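Maltose operon transcriptional repressor (Staphylococcus aureus subsp. aureus Mu50, PDB 3HCW) probably represses transcription of the maltose operon, this fragment carrying the periplasmic-binding-protein-like domain that in such regulators senses a small effector. Local coordinates at residues A[112-115]-A[116-119]; A[123-126]-A[127-131]; A[140-144]-A[145-149]; A[215-218]-A[219-223]. All coordinates share one frame; numbering follows the deposited sequence.

Four local contacts come in series along the chain: contact 1 (112-119), contact 2 (123-131), contact 3 (140-149) and contact 4 (215-223). Contacts 1 and 2 take the start and the end of helix 115-129, with centres about 18 Å apart. Contact 3 opens helix 144-159, its centre about 12 Å from that of contact 1, and the two touch through N115 and R149, both of which bind a glycerol. Contact 4, its centre about 27 Å from those of contacts 1 and 3, reaches the same sheet as contact 1 and meets contact 2 where M223 packs on V131 and Q129. Helix beginnings thus gather near the bound molecule; helix end and strand entry lie farther out.

Contact 1 (A[112-115]-A[116-119]); sequences DNDN and ILAS
D114 lays its carboxylate against the CB of L117, CG to CB 3.5 Å, in an N-cap motif where strand 110-113 gives way to helix 115-129 of the periplasmic-binding-protein-like fold. With CG anti to the backbone N (chi1 -172°), the acid swings over the first turn, and OD2 of D114 accepts from L117 N at 3.3 Å. The bond is long but nearly straight, 172° at the hydrogen, and the amide meets the oxygen from above the carboxylate plane. The two side chains pass at a slant, OD1 of D114 lying 3.8 Å from CD2 of L117. An N-terminal turn has amides without carbonyls ahead of them in the helix, and here the cap's side chain supplies an acceptor; the helix dipole at this end would probably stabilise its negative charge.

The backbone of D114 serves the same turn: its O takes the amide of A118 at 3.0 Å, and the methyl of A118 rests against that carbonyl oxygen. N115, next in line, spends its amide outside the turn, on R149 of helix 144-159 through OD1 and on a bound glycerol through ND2. D112 and N113 also bond to the glycerol, which probably came from the crystallisation liquor but may mark the effector pocket. One turn into the helix, S119 folds its hydroxyl back on the backbone in one of its two conformers (chi1 49°): OG of S119 then lies 2.8 Å from both N115 O and I116 O, with R149 O as a weak further partner.

Contact 2 (A[123-126]-A[127-131]); sequences TRHV and IEQGV
I127, V126 and E128 carry most of this contact, which forms the last turns of helix 115-129, a helix packed on the sheet of the periplasmic-binding-protein-like fold. I127 sends CG1 back over the preceding turn, to 3.4 Å from T123 O, while its CB sits beside R124 O; beyond the turn it packs on L134 and V156. The side chain of V126 packs on L134 and M223, and its carbonyl oxygen has CG2 of V131 at 3.7 Å from V126 O. That carbonyl receives two weak bonds as the helix ends, from G130 N and from Q129 N, the latter also weakly bonded to H125 O. G130 then leaves helical geometry with a positive phi of 103°.

E128 is tied to R124 twice. The backbone bond, E128 N to R124 O, is 2.9 Å long. In addition, the side chains cross at about a right angle: R124 bends twice along its chain and curls round to the extended glutamate. The carboxylate reaches over one face of the guanidinium, the two planes 52° apart, making this a salt bridge of charges with no N-H aimed at the oxygen. H125, meanwhile, has the CG of Q129 over one ring face and bonds to T285 through NE2. In the salt bridge, E128 OE2 stands 3.0 Å from R124 NH2.

Contact 3 (A[140-144]-A[145-149]); sequences KGNFE and VSKDR
The chain leaves strand 133-139, makes an inverse gamma turn centred on N142 and enters helix 144-159 with F143 as the N-cap residue, its O receiving K147 N at 3.1 Å in the carbonyl plane. E144 O continues the pattern by accepting D148 N at 2.9 Å.

E144 and K147 run alongside each other in one direction. In one of the two conformers of E144, a bend at chi2 (54°) sets OE2 beside the lysine chain, 3.4 Å from CD of K147; the ion pair itself is long, OE2 to NZ 3.7 Å. K147 then turns at chi4 (75°), which carries NZ to N142 O, a weak bond of 3.3 Å. Because N142 is poorly ordered, this link between helix and approaching loop is tentative. On the other flank, CG1 of V145 meets CB of F143 at 4.0 Å, while the phenylalanine ring makes cation-pi contacts with K15 and K78. CG2 of V145 sits over the centre of one face of the R149 guanidinium, a group that also bonds to a bound glycerol and, through NE, to N115. D148 pairs with K99. This is a strand-loop-helix junction of the periplasmic-binding-protein-like fold, with a helix N-terminus beside what may be the effector pocket.

Contact 4 (A[215-218]-A[219-223]); sequences NIEI and PKDVM
D221 and E217 grip each other through two bonds: D221 OD2 accepts E217 N at 2.9 Å, using its anti lone pair, and D221 N gives a short 2.6 Å bond to E217 O. V222 N adds a weaker third to the same carbonyl. The side chains of E217 and D221 cross at a slant with carboxylate planes 50° apart, and their like charges come close, OE2 of E217 to OD2 of D221 3.6 Å. K188 makes a salt bridge with D221 OD2 and a long, weak ion pair with E217 OE2, and would be expected to ease the repulsion. K220 runs extended beside E217, CD to CD 3.8 Å.

In one of the two conformers of V222, its CG2 meets CG2 of I216 at 3.8 Å, and I218 sets its CG2 3.3 Å from V222 O. I216 and V222 pack on L187, and I218 on L208 and L211. The peptide bond before P219 is cis, consistent with the tight reversal that returns D221 to E217. The OH of Y212 of the second subunit is hydrogen-bonded to I218 N, and that tyrosine packs on E217. Preceded by the Schellman motif that ends helix 201-213 at N215, the whole forms a helix-to-strand connection of the alpha/beta fold, leading into strand 222-227.

Contact 1 (A[112-115]-A[116-119])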
ATOM      1  N   ASP A 112       9.578  -8.295 -18.347  1.00 25.46           N
ATOM      2  CA  ASP A 112       8.121  -8.217 -18.348  1.00 35.67           C
ATOM      3  C   ASP A 112       7.497  -9.498 -17.781  1.00 33.67           C
ATOM      4  O   ASP A 112       8.203 -10.492 -17.554  1.00 32.05           O
ATOM      5  CB  ASP A 112       7.644  -7.989 -19.787  1.00 29.07           C
ATOM      6  CG  ASP A 112       6.327  -7.220 -19.875  1.00 39.81           C
ATOM      7  OD1 ASP A 112       5.792  -6.778 -18.839  1.00 40.35           O
ATOM      8  OD2 ASP A 112       5.815  -7.070 -21.005  1.00 56.01           O
ATOM      9  N   ASN A 113       6.192  -9.447 -17.509  1.00 30.95           N
ATOM     10  CA  ASN A 113       5.367 -10.650 -17.436  1.00 29.76           C
ATOM     11  C   ASN A 113       4.833 -10.884 -18.838  1.00 35.30           C
ATOM     12  O   ASN A 113       4.893  -9.977 -19.692  1.00 30.21           O
ATOM     13  CB  ASN A 113       4.160 -10.450 -16.517  1.00 27.02           C
ATOM     14  CG  ASN A 113       4.539 -10.093 -15.101  1.00 30.24           C
ATOM     15  OD1 ASN A 113       4.245  -8.994 -14.632  1.00 24.52           O
ATOM     16  ND2 ASN A 113       5.183 -11.021 -14.403  1.00 21.85           N
ATOM     17  N   ASP A 114       4.286 -12.078 -19.075  1.00 28.81           N
ATOM     18  CA  ASP A 114       3.497 -12.329 -20.281  1.00 22.74           C
ATOM     19  C   ASP A 114       2.065 -11.914 -19.960  1.00 24.83           C
ATOM     20  O   ASP A 114       1.302 -12.656 -19.347  1.00 30.78           O
ATOM     21  CB  ASP A 114       3.610 -13.799 -20.731  1.00 33.21           C
ATOM     22  CG  ASP A 114       2.955 -14.068 -22.093  1.00 41.25           C
ATOM     23  OD1 ASP A 114       3.228 -15.135 -22.688  1.00 42.11           O
ATOM     24  OD2 ASP A 114       2.148 -13.244 -22.572  1.00 39.88           O
ATOM     25  N   ASN A 115       1.706 -10.706 -20.378  1.00 29.82           N
ATOM     26  CA  ASN A 115       0.464 -10.094 -19.914  1.00 37.96           C
ATOM     27  C   ASN A 115      -0.756 -10.539 -20.702  1.00 34.07           C
ATOM     28  O   ASN A 115      -1.888 -10.465 -20.213  1.00 29.21           O
ATOM     29  CB  ASN A 115       0.589  -8.562 -19.846  1.00 30.18           C
ATOM     30  CG  ASN A 115       1.064  -8.079 -18.491  1.00 29.38           C
ATOM     31  OD1 ASN A 115       0.487  -8.426 -17.455  1.00 26.51           O
ATOM     32  ND2 ASN A 115       2.100  -7.248 -18.487  1.00 17.81           N
ATOM     33  N   ILE A 116      -0.517 -11.026 -21.914  1.00 33.70           N
ATOM     34  CA  ILE A 116      -1.566 -11.687 -22.678  1.00 26.82           C
ATOM     35  C   ILE A 116      -1.940 -13.028 -22.021  1.00 27.66           C
ATOM     36  O   ILE A 116      -3.103 -13.269 -21.720  1.00 27.45           O
ATOM     37  CB  ILE A 116      -1.186 -11.831 -24.151  1.00 33.41           C
ATOM     38  CG1 ILE A 116      -0.985 -10.428 -24.761  1.00 35.04           C
ATOM     39  CG2 ILE A 116      -2.250 -12.627 -24.880  1.00 39.98           C
ATOM     40  CD1 ILE A 116      -0.612 -10.379 -26.226  1.00 31.90           C
ATOM     41  N   LEU A 117      -0.947 -13.853 -21.740  1.00 30.37           N
ATOM     42  CA  LEU A 117      -1.163 -15.155 -21.120  1.00 30.31           C
ATOM     43  C   LEU A 117      -1.799 -15.013 -19.737  1.00 25.01           C
ATOM     44  O   LEU A 117      -2.783 -15.705 -19.422  1.00 21.57           O
ATOM     45  CB  LEU A 117       0.164 -15.943 -21.065  1.00 26.59           C
ATOM     46  CG  LEU A 117       0.206 -17.374 -20.523  1.00 37.24           C
ATOM     47  CD1 LEU A 117      -0.846 -18.265 -21.184  1.00 29.72           C
ATOM     48  CD2 LEU A 117       1.590 -17.951 -20.717  1.00 33.29           C
ATOM     49  N   ALA A 118      -1.289 -14.069 -18.941  1.00 33.38           N
ATOM     50  CA  ALA A 118      -1.832 -13.803 -17.601  1.00 25.52           C
ATOM     51  C   ALA A 118      -3.328 -13.527 -17.667  1.00 37.76           C
ATOM     52  O   ALA A 118      -4.118 -14.163 -16.934  1.00 36.17           O
ATOM     53  CB  ALA A 118      -1.099 -12.652 -16.924  1.00 24.74           C
ATOM     54  N   SER A 119      -3.710 -12.623 -18.582  1.00 20.43           N
ATOM     55  CA  SER A 119      -5.120 -12.277 -18.767  0.50 24.47           C
ATOM     56  C   SER A 119      -5.941 -13.428 -19.327  1.00 26.37           C
ATOM     57  O   SER A 119      -7.082 -13.643 -18.890  1.00 23.44           O
ATOM     58  CB  SER A 119      -5.298 -11.010 -19.617  0.50 29.22           C
ATOM     59  OG  SER A 119      -4.533 -11.054 -20.806  0.50 50.42           O
TER

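Contact 2 (A[123-126]-A[127-131])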
ATOM      1  N   THR A 123      -9.118 -14.871 -17.616  1.00 24.19           N
ATOM      2  CA  THR A 123     -10.377 -14.867 -18.361  1.00 27.72           C
ATOM      3  C   THR A 123     -10.913 -16.297 -18.505  1.00 28.28           C
ATOM      4  O   THR A 123     -12.102 -16.513 -18.360  1.00 29.47           O
ATOM      5  CB  THR A 123     -10.265 -14.189 -19.776  1.00 30.88           C
ATOM      6  OG1 THR A 123      -9.621 -12.906 -19.671  1.00 34.90           O
ATOM      7  CG2 THR A 123     -11.647 -13.987 -20.391  1.00 20.50           C
ATOM      8  N   ARG A 124     -10.035 -17.260 -18.786  1.00 32.35           N
ATOM      9  CA  ARG A 124     -10.429 -18.679 -18.886  1.00 34.87           C
ATOM     10  C   ARG A 124     -11.050 -19.193 -17.594  1.00 33.26           C
ATOM     11  O   ARG A 124     -12.086 -19.854 -17.627  1.00 35.46           O
ATOM     12  CB  ARG A 124      -9.228 -19.569 -19.249  1.00 37.88           C
ATOM     13  CG  ARG A 124      -9.254 -20.152 -20.652  1.00 58.20           C
ATOM     14  CD  ARG A 124     -10.323 -21.237 -20.785  1.00 77.11           C
ATOM     15  NE  ARG A 124      -9.846 -22.573 -20.432  1.00 84.41           N
ATOM     16  CZ  ARG A 124     -10.624 -23.650 -20.312  1.00 91.70           C
ATOM     17  NH1 ARG A 124     -11.936 -23.564 -20.503  1.00 88.30           N
ATOM     18  NH2 ARG A 124     -10.090 -24.821 -19.990  1.00 98.53           N
ATOM     19  N   HIS A 125     -10.412 -18.874 -16.470  1.00 36.83           N
ATOM     20  CA  HIS A 125     -10.877 -19.307 -15.144  1.00 42.23           C
ATOM     21  C   HIS A 125     -12.303 -18.874 -14.812  1.00 44.02           C
ATOM     22  O   HIS A 125     -13.092 -19.684 -14.283  1.00 37.24           O
ATOM     23  CB  HIS A 125      -9.923 -18.831 -14.046  1.00 39.53           C
ATOM     24  CG  HIS A 125     -10.514 -18.885 -12.673  1.00 36.99           C
ATOM     25  ND1 HIS A 125     -10.685 -20.066 -11.983  1.00 39.01           N
ATOM     26  CD2 HIS A 125     -10.989 -17.907 -11.866  1.00 33.13           C
ATOM     27  CE1 HIS A 125     -11.233 -19.815 -10.810  1.00 35.79           C
ATOM     28  NE2 HIS A 125     -11.433 -18.512 -10.715  1.00 42.26           N
ATOM     29  N   VAL A 126     -12.636 -17.613 -15.115  1.00 36.28           N
ATOM     30  CA  VAL A 126     -13.996 -17.130 -14.852  1.00 36.74           C
ATOM     31  C   VAL A 126     -15.020 -17.837 -15.737  1.00 31.06           C
ATOM     32  O   VAL A 126     -16.131 -18.131 -15.287  1.00 36.45           O
ATOM     33  CB  VAL A 126     -14.148 -15.564 -14.852  1.00 40.74           C
ATOM     34  CG1 VAL A 126     -13.155 -14.936 -13.901  1.00 46.38           C
ATOM     35  CG2 VAL A 126     -13.997 -14.962 -16.234  1.00 37.76           C
ATOM     36  N   ILE A 127     -14.615 -18.164 -16.965  1.00 40.75           N
ATOM     37  CA  ILE A 127     -15.470 -18.905 -17.904  1.00 37.81           C
ATOM     38  C   ILE A 127     -15.708 -20.328 -17.405  1.00 35.47           C
ATOM     39  O   ILE A 127     -16.827 -20.830 -17.474  1.00 44.77           O
ATOM     40  CB  ILE A 127     -14.905 -18.848 -19.342  1.00 32.45           C
ATOM     41  CG1 ILE A 127     -14.987 -17.403 -19.860  1.00 35.73           C
ATOM     42  CG2 ILE A 127     -15.628 -19.823 -20.272  1.00 28.38           C
ATOM     43  CD1 ILE A 127     -14.510 -17.207 -21.303  1.00 36.75           C
ATOM     44  N   GLU A 128     -14.661 -20.936 -16.845  1.00 38.05           N
ATOM     45  CA  GLU A 128     -14.737 -22.264 -16.224  1.00 46.60           C
ATOM     46  C   GLU A 128     -15.726 -22.341 -15.059  1.00 41.47           C
ATOM     47  O   GLU A 128     -16.248 -23.412 -14.773  1.00 43.42           O
ATOM     48  CB  GLU A 128     -13.353 -22.747 -15.772  1.00 42.61           C
ATOM     49  CG  GLU A 128     -12.422 -23.128 -16.924  1.00 61.39           C
ATOM     50  CD  GLU A 128     -10.991 -23.437 -16.478  1.00 61.68           C
ATOM     51  OE1 GLU A 128     -10.451 -22.721 -15.607  1.00 81.42           O
ATOM     52  OE2 GLU A 128     -10.395 -24.393 -17.020  1.00 72.19           O
ATOM     53  N   GLN A 129     -15.985 -21.210 -14.402  1.00 43.20           N
ATOM     54  CA  GLN A 129     -16.992 -21.152 -13.337  1.00 42.90           C
ATOM     55  C   GLN A 129     -18.410 -21.035 -13.904  1.00 43.89           C
ATOM     56  O   GLN A 129     -19.383 -21.335 -13.217  1.00 42.69           O
ATOM     57  CB  GLN A 129     -16.717 -19.991 -12.377  1.00 41.59           C
ATOM     58  CG  GLN A 129     -15.314 -19.961 -11.799  1.00 36.02           C
ATOM     59  CD  GLN A 129     -14.832 -21.325 -11.355  1.00 39.22           C
ATOM     60  OE1 GLN A 129     -13.935 -21.901 -11.969  1.00 40.41           O
ATOM     61  NE2 GLN A 129     -15.428 -21.852 -10.292  1.00 54.44           N
ATOM     62  N   GLY A 130     -18.513 -20.595 -15.158  1.00 44.70           N
ATOM     63  CA  GLY A 130     -19.796 -20.458 -15.838  1.00 45.28           C
ATOM     64  C   GLY A 130     -20.254 -19.017 -15.908  1.00 47.39           C
ATOM     65  O   GLY A 130     -20.796 -18.493 -14.941  1.00 53.76           O
ATOM     66  N   VAL A 131     -20.022 -18.369 -17.048  1.00 47.88           N
ATOM     67  CA  VAL A 131     -20.489 -16.996 -17.255  1.00 53.02           C
ATOM     68  C   VAL A 131     -21.121 -16.818 -18.619  1.00 52.35           C
ATOM     69  O   VAL A 131     -20.798 -17.535 -19.564  1.00 62.14           O
ATOM     70  CB  VAL A 131     -19.361 -15.930 -17.117  1.00 60.03           C
ATOM     71  CG1 VAL A 131     -19.099 -15.610 -15.677  1.00 56.77           C
ATOM     72  CG2 VAL A 131     -18.097 -16.365 -17.823  1.00 63.77           C
TER

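Contact 3 (A[140-144]-A[145-149])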
ATOM      1  N   LYS A 140      -7.147   4.951 -18.307  1.00 48.58           N
ATOM      2  CA  LYS A 140      -6.675   5.748 -19.433  1.00 57.71           C
ATOM      3  C   LYS A 140      -5.146   5.758 -19.563  1.00 57.78           C
ATOM      4  O   LYS A 140      -4.416   5.406 -18.627  1.00 48.90           O
ATOM      5  CB  LYS A 140      -7.218   7.178 -19.336  1.00 66.72           C
ATOM      6  CG  LYS A 140      -8.535   7.283 -18.578  1.00 71.90           C
ATOM      7  CD  LYS A 140      -9.545   8.115 -19.339  1.00 78.92           C
ATOM      8  CE  LYS A 140     -10.897   8.068 -18.656  1.00 68.62           C
ATOM      9  NZ  LYS A 140     -12.024   8.063 -19.631  1.00 73.05           N
ATOM     10  N   GLY A 141      -4.679   6.175 -20.738  1.00 66.90           N
ATOM     11  CA  GLY A 141      -3.273   6.077 -21.106  1.00 69.26           C
ATOM     12  C   GLY A 141      -3.097   4.955 -22.111  1.00 75.04           C
ATOM     13  O   GLY A 141      -3.763   3.921 -22.028  1.00 70.93           O
ATOM     14  N   ASN A 142      -2.197   5.154 -23.066  1.00 82.59           N
ATOM     15  CA  ASN A 142      -1.930   4.138 -24.081  1.00 87.61           C
ATOM     16  C   ASN A 142      -0.866   3.135 -23.613  1.00 82.59           C
ATOM     17  O   ASN A 142       0.106   2.864 -24.327  1.00 87.56           O
ATOM     18  CB  ASN A 142      -1.536   4.798 -25.412  1.00 94.74           C
ATOM     19  CG  ASN A 142      -2.586   5.785 -25.918  1.00101.42           C
ATOM     20  OD1 ASN A 142      -3.789   5.588 -25.733  1.00107.40           O
ATOM     21  ND2 ASN A 142      -2.128   6.852 -26.566  1.00 98.72           N
ATOM     22  N   PHE A 143      -1.066   2.590 -22.411  1.00 69.47           N
ATOM     23  CA  PHE A 143      -0.099   1.694 -21.779  1.00 61.61           C
ATOM     24  C   PHE A 143      -0.156   0.296 -22.367  1.00 58.87           C
ATOM     25  O   PHE A 143      -1.237  -0.259 -22.563  1.00 62.72           O
ATOM     26  CB  PHE A 143      -0.303   1.649 -20.262  1.00 58.50           C
ATOM     27  CG  PHE A 143      -0.040   2.963 -19.588  1.00 69.44           C
ATOM     28  CD1 PHE A 143       1.238   3.531 -19.618  1.00 76.42           C
ATOM     29  CD2 PHE A 143      -1.064   3.642 -18.941  1.00 61.83           C
ATOM     30  CE1 PHE A 143       1.487   4.754 -19.006  1.00 74.80           C
ATOM     31  CE2 PHE A 143      -0.827   4.864 -18.326  1.00 65.79           C
ATOM     32  CZ  PHE A 143       0.449   5.422 -18.359  1.00 73.43           C
ATOM     33  N   GLU A 144       1.023  -0.259 -22.637  1.00 47.09           N
ATOM     34  CA  GLU A 144       1.118  -1.569 -23.261  0.50 40.93           C
ATOM     35  C   GLU A 144       0.582  -2.704 -22.383  1.00 38.07           C
ATOM     36  O   GLU A 144       0.098  -3.692 -22.902  1.00 32.59           O
ATOM     37  CB  GLU A 144       2.554  -1.839 -23.723  0.50 42.70           C
ATOM     38  CG  GLU A 144       2.823  -1.502 -25.200  0.50 50.23           C
ATOM     39  CD  GLU A 144       2.432  -0.074 -25.599  0.50 57.07           C
ATOM     40  OE1 GLU A 144       2.778   0.886 -24.876  0.50 49.19           O
ATOM     41  OE2 GLU A 144       1.783   0.088 -26.652  0.50 67.05           O
ATOM     42  N   VAL A 145       0.645  -2.544 -21.061  1.00 30.61           N
ATOM     43  CA  VAL A 145       0.117  -3.539 -20.122  1.00 38.51           C
ATOM     44  C   VAL A 145      -1.413  -3.650 -20.291  1.00 35.00           C
ATOM     45  O   VAL A 145      -1.975  -4.754 -20.358  1.00 37.34           O
ATOM     46  CB  VAL A 145       0.575  -3.245 -18.641  1.00 36.81           C
ATOM     47  CG1 VAL A 145       0.559  -1.759 -18.343  1.00 53.53           C
ATOM     48  CG2 VAL A 145      -0.280  -3.995 -17.619  1.00 29.83           C
ATOM     49  N   SER A 146      -2.051  -2.488 -20.410  1.00 34.70           N
ATOM     50  CA  SER A 146      -3.461  -2.363 -20.726  1.00 34.13           C
ATOM     51  C   SER A 146      -3.804  -3.046 -22.053  1.00 37.99           C
ATOM     52  O   SER A 146      -4.704  -3.890 -22.088  1.00 33.64           O
ATOM     53  CB  SER A 146      -3.870  -0.879 -20.721  1.00 42.31           C
ATOM     54  OG  SER A 146      -5.243  -0.709 -21.012  1.00 48.96           O
ATOM     55  N   LYS A 147      -3.057  -2.722 -23.116  1.00 30.63           N
ATOM     56  CA  LYS A 147      -3.271  -3.332 -24.438  1.00 36.16           C
ATOM     57  C   LYS A 147      -3.124  -4.857 -24.415  1.00 31.05           C
ATOM     58  O   LYS A 147      -3.921  -5.573 -25.019  1.00 29.07           O
ATOM     59  CB  LYS A 147      -2.301  -2.761 -25.483  1.00 30.43           C
ATOM     60  CG  LYS A 147      -2.513  -1.302 -25.868  1.00 38.05           C
ATOM     61  CD  LYS A 147      -1.465  -0.908 -26.918  1.00 48.26           C
ATOM     62  CE  LYS A 147      -1.809   0.388 -27.642  1.00 61.71           C
ATOM     63  NZ  LYS A 147      -1.576   1.592 -26.804  1.00 70.85           N
ATOM     64  N   ASP A 148      -2.084  -5.336 -23.742  1.00 27.24           N
ATOM     65  CA  ASP A 148      -1.830  -6.775 -23.606  1.00 35.18           C
ATOM     66  C   ASP A 148      -2.923  -7.525 -22.837  1.00 22.63           C
ATOM     67  O   ASP A 148      -3.336  -8.589 -23.254  1.00 27.94           O
ATOM     68  CB  ASP A 148      -0.498  -7.011 -22.910  1.00 30.97           C
ATOM     69  CG  ASP A 148       0.684  -6.775 -23.807  1.00 41.19           C
ATOM     70  OD1 ASP A 148       1.815  -7.066 -23.358  1.00 52.63           O
ATOM     71  OD2 ASP A 148       0.487  -6.309 -24.952  1.00 48.13           O
ATOM     72  N   ARG A 149      -3.377  -6.953 -21.720  1.00 31.86           N
ATOM     73  CA  ARG A 149      -4.406  -7.584 -20.885  1.00 31.35           C
ATOM     74  C   ARG A 149      -5.796  -7.536 -21.531  1.00 32.85           C
ATOM     75  O   ARG A 149      -6.551  -8.501 -21.432  1.00 26.07           O
ATOM     76  CB  ARG A 149      -4.400  -7.020 -19.453  1.00 23.09           C
ATOM     77  CG  ARG A 149      -3.137  -7.413 -18.659  1.00 21.17           C
ATOM     78  CD  ARG A 149      -3.114  -6.843 -17.243  1.00 28.45           C
ATOM     79  NE  ARG A 149      -1.815  -7.065 -16.602  1.00 32.64           N
ATOM     80  CZ  ARG A 149      -1.381  -6.441 -15.504  1.00 22.16           C
ATOM     81  NH1 ARG A 149      -2.132  -5.533 -14.897  1.00 26.07           N
ATOM     82  NH2 ARG A 149      -0.171  -6.709 -15.024  1.00 26.17           N
TER

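Contact 4 (A[215-218]-A[219-223])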
ATOM      1  N   ASN A 215     -25.237  -2.165  -3.858  1.00 33.07           N
ATOM      2  CA  ASN A 215     -25.672  -3.472  -3.367  1.00 38.09           C
ATOM      3  C   ASN A 215     -25.591  -4.583  -4.410  1.00 36.50           C
ATOM      4  O   ASN A 215     -26.425  -5.480  -4.439  1.00 42.19           O
ATOM      5  CB  ASN A 215     -27.068  -3.400  -2.732  1.00 35.93           C
ATOM      6  CG  ASN A 215     -27.329  -4.538  -1.748  1.00 53.70           C
ATOM      7  OD1 ASN A 215     -28.435  -5.079  -1.696  1.00 66.73           O
ATOM      8  ND2 ASN A 215     -26.307  -4.910  -0.975  1.00 39.37           N
ATOM      9  N   ILE A 216     -24.570  -4.507  -5.259  1.00 39.92           N
ATOM     10  CA  ILE A 216     -24.284  -5.540  -6.252  1.00 37.49           C
ATOM     11  C   ILE A 216     -23.303  -6.534  -5.614  1.00 36.34           C
ATOM     12  O   ILE A 216     -22.100  -6.265  -5.521  1.00 32.61           O
ATOM     13  CB  ILE A 216     -23.703  -4.923  -7.537  1.00 33.21           C
ATOM     14  CG1 ILE A 216     -24.665  -3.876  -8.104  1.00 29.45           C
ATOM     15  CG2 ILE A 216     -23.421  -6.004  -8.563  1.00 33.45           C
ATOM     16  CD1 ILE A 216     -24.081  -3.031  -9.213  1.00 39.92           C
ATOM     17  N   GLU A 217     -23.836  -7.665  -5.147  1.00 37.80           N
ATOM     18  CA  GLU A 217     -23.075  -8.575  -4.284  1.00 29.73           C
ATOM     19  C   GLU A 217     -22.261  -9.635  -5.014  1.00 26.12           C
ATOM     20  O   GLU A 217     -22.661 -10.152  -6.047  1.00 28.04           O
ATOM     21  CB  GLU A 217     -23.947  -9.174  -3.170  1.00 40.50           C
ATOM     22  CG  GLU A 217     -25.157  -9.977  -3.601  1.00 57.32           C
ATOM     23  CD  GLU A 217     -26.343  -9.817  -2.645  1.00 69.13           C
ATOM     24  OE1 GLU A 217     -26.148  -9.933  -1.413  1.00 59.89           O
ATOM     25  OE2 GLU A 217     -27.471  -9.571  -3.134  1.00 69.88           O
ATOM     26  N   ILE A 218     -21.107  -9.942  -4.439  1.00 21.65           N
ATOM     27  CA  ILE A 218     -20.069 -10.732  -5.080  1.00 29.46           C
ATOM     28  C   ILE A 218     -19.804 -11.930  -4.190  1.00 31.00           C
ATOM     29  O   ILE A 218     -19.653 -11.760  -2.983  1.00 32.97           O
ATOM     30  CB  ILE A 218     -18.768  -9.898  -5.210  1.00 29.19           C
ATOM     31  CG1 ILE A 218     -19.066  -8.538  -5.838  1.00 26.16           C
ATOM     32  CG2 ILE A 218     -17.685 -10.649  -6.005  1.00 30.52           C
ATOM     33  CD1 ILE A 218     -17.953  -7.514  -5.687  1.00 36.73           C
ATOM     34  N   PRO A 219     -19.764 -13.150  -4.765  1.00 38.27           N
ATOM     35  CA  PRO A 219     -19.968 -13.540  -6.171  1.00 28.50           C
ATOM     36  C   PRO A 219     -21.418 -13.682  -6.661  1.00 38.80           C
ATOM     37  O   PRO A 219     -21.619 -13.896  -7.866  1.00 37.34           O
ATOM     38  CB  PRO A 219     -19.288 -14.910  -6.235  1.00 36.45           C
ATOM     39  CG  PRO A 219     -19.540 -15.479  -4.883  1.00 35.36           C
ATOM     40  CD  PRO A 219     -19.400 -14.318  -3.934  1.00 30.49           C
ATOM     41  N   LYS A 220     -22.399 -13.573  -5.758  1.00 35.38           N
ATOM     42  CA  LYS A 220     -23.829 -13.791  -6.090  1.00 36.67           C
ATOM     43  C   LYS A 220     -24.387 -13.047  -7.331  1.00 38.09           C
ATOM     44  O   LYS A 220     -24.957 -13.668  -8.234  1.00 32.59           O
ATOM     45  CB  LYS A 220     -24.719 -13.507  -4.883  1.00 36.88           C
ATOM     46  CG  LYS A 220     -26.189 -13.827  -5.127  1.00 45.38           C
ATOM     47  CD  LYS A 220     -27.077 -13.259  -4.044  1.00 57.56           C
ATOM     48  CE  LYS A 220     -28.530 -13.662  -4.275  1.00 60.50           C
ATOM     49  NZ  LYS A 220     -29.435 -13.096  -3.242  1.00 57.24           N
ATOM     50  N   ASP A 221     -24.230 -11.732  -7.387  1.00 25.45           N
ATOM     51  CA  ASP A 221     -24.746 -11.008  -8.557  1.00 38.73           C
ATOM     52  C   ASP A 221     -23.719 -11.069  -9.676  1.00 30.48           C
ATOM     53  O   ASP A 221     -24.061 -11.376 -10.808  1.00 28.67           O
ATOM     54  CB  ASP A 221     -25.108  -9.558  -8.225  1.00 34.17           C
ATOM     55  CG  ASP A 221     -26.348  -9.443  -7.356  1.00 37.33           C
ATOM     56  OD1 ASP A 221     -27.362 -10.104  -7.660  1.00 42.68           O
ATOM     57  OD2 ASP A 221     -26.314  -8.662  -6.379  1.00 45.88           O
ATOM     58  N   VAL A 222     -22.461 -10.777  -9.334  1.00 33.34           N
ATOM     59  CA  VAL A 222     -21.359 -10.806 -10.296  0.60 29.42           C
ATOM     60  C   VAL A 222     -20.095 -11.360  -9.665  1.00 23.26           C
ATOM     61  O   VAL A 222     -19.856 -11.199  -8.472  1.00 26.18           O
ATOM     62  CB  VAL A 222     -21.017  -9.402 -10.911  0.60 24.74           C
ATOM     63  CG1 VAL A 222     -22.107  -8.927 -11.826  0.60 33.83           C
ATOM     64  CG2 VAL A 222     -20.697  -8.364  -9.827  0.60 11.26           C
ATOM     65  N   MET A 223     -19.286 -12.026 -10.480  1.00 23.76           N
ATOM     66  CA  MET A 223     -17.974 -12.499 -10.062  1.00 29.59           C
ATOM     67  C   MET A 223     -16.932 -11.426 -10.417  1.00 35.50           C
ATOM     68  O   MET A 223     -17.077 -10.681 -11.401  1.00 28.06           O
ATOM     69  CB  MET A 223     -17.628 -13.837 -10.741  1.00 30.35           C
ATOM     70  CG  MET A 223     -18.443 -15.094 -10.270  1.00 30.05           C
ATOM     71  SD  MET A 223     -17.911 -16.669 -11.052  1.00 28.13           S
ATOM     72  CE  MET A 223     -17.397 -16.125 -12.660  1.00 40.13           C
TER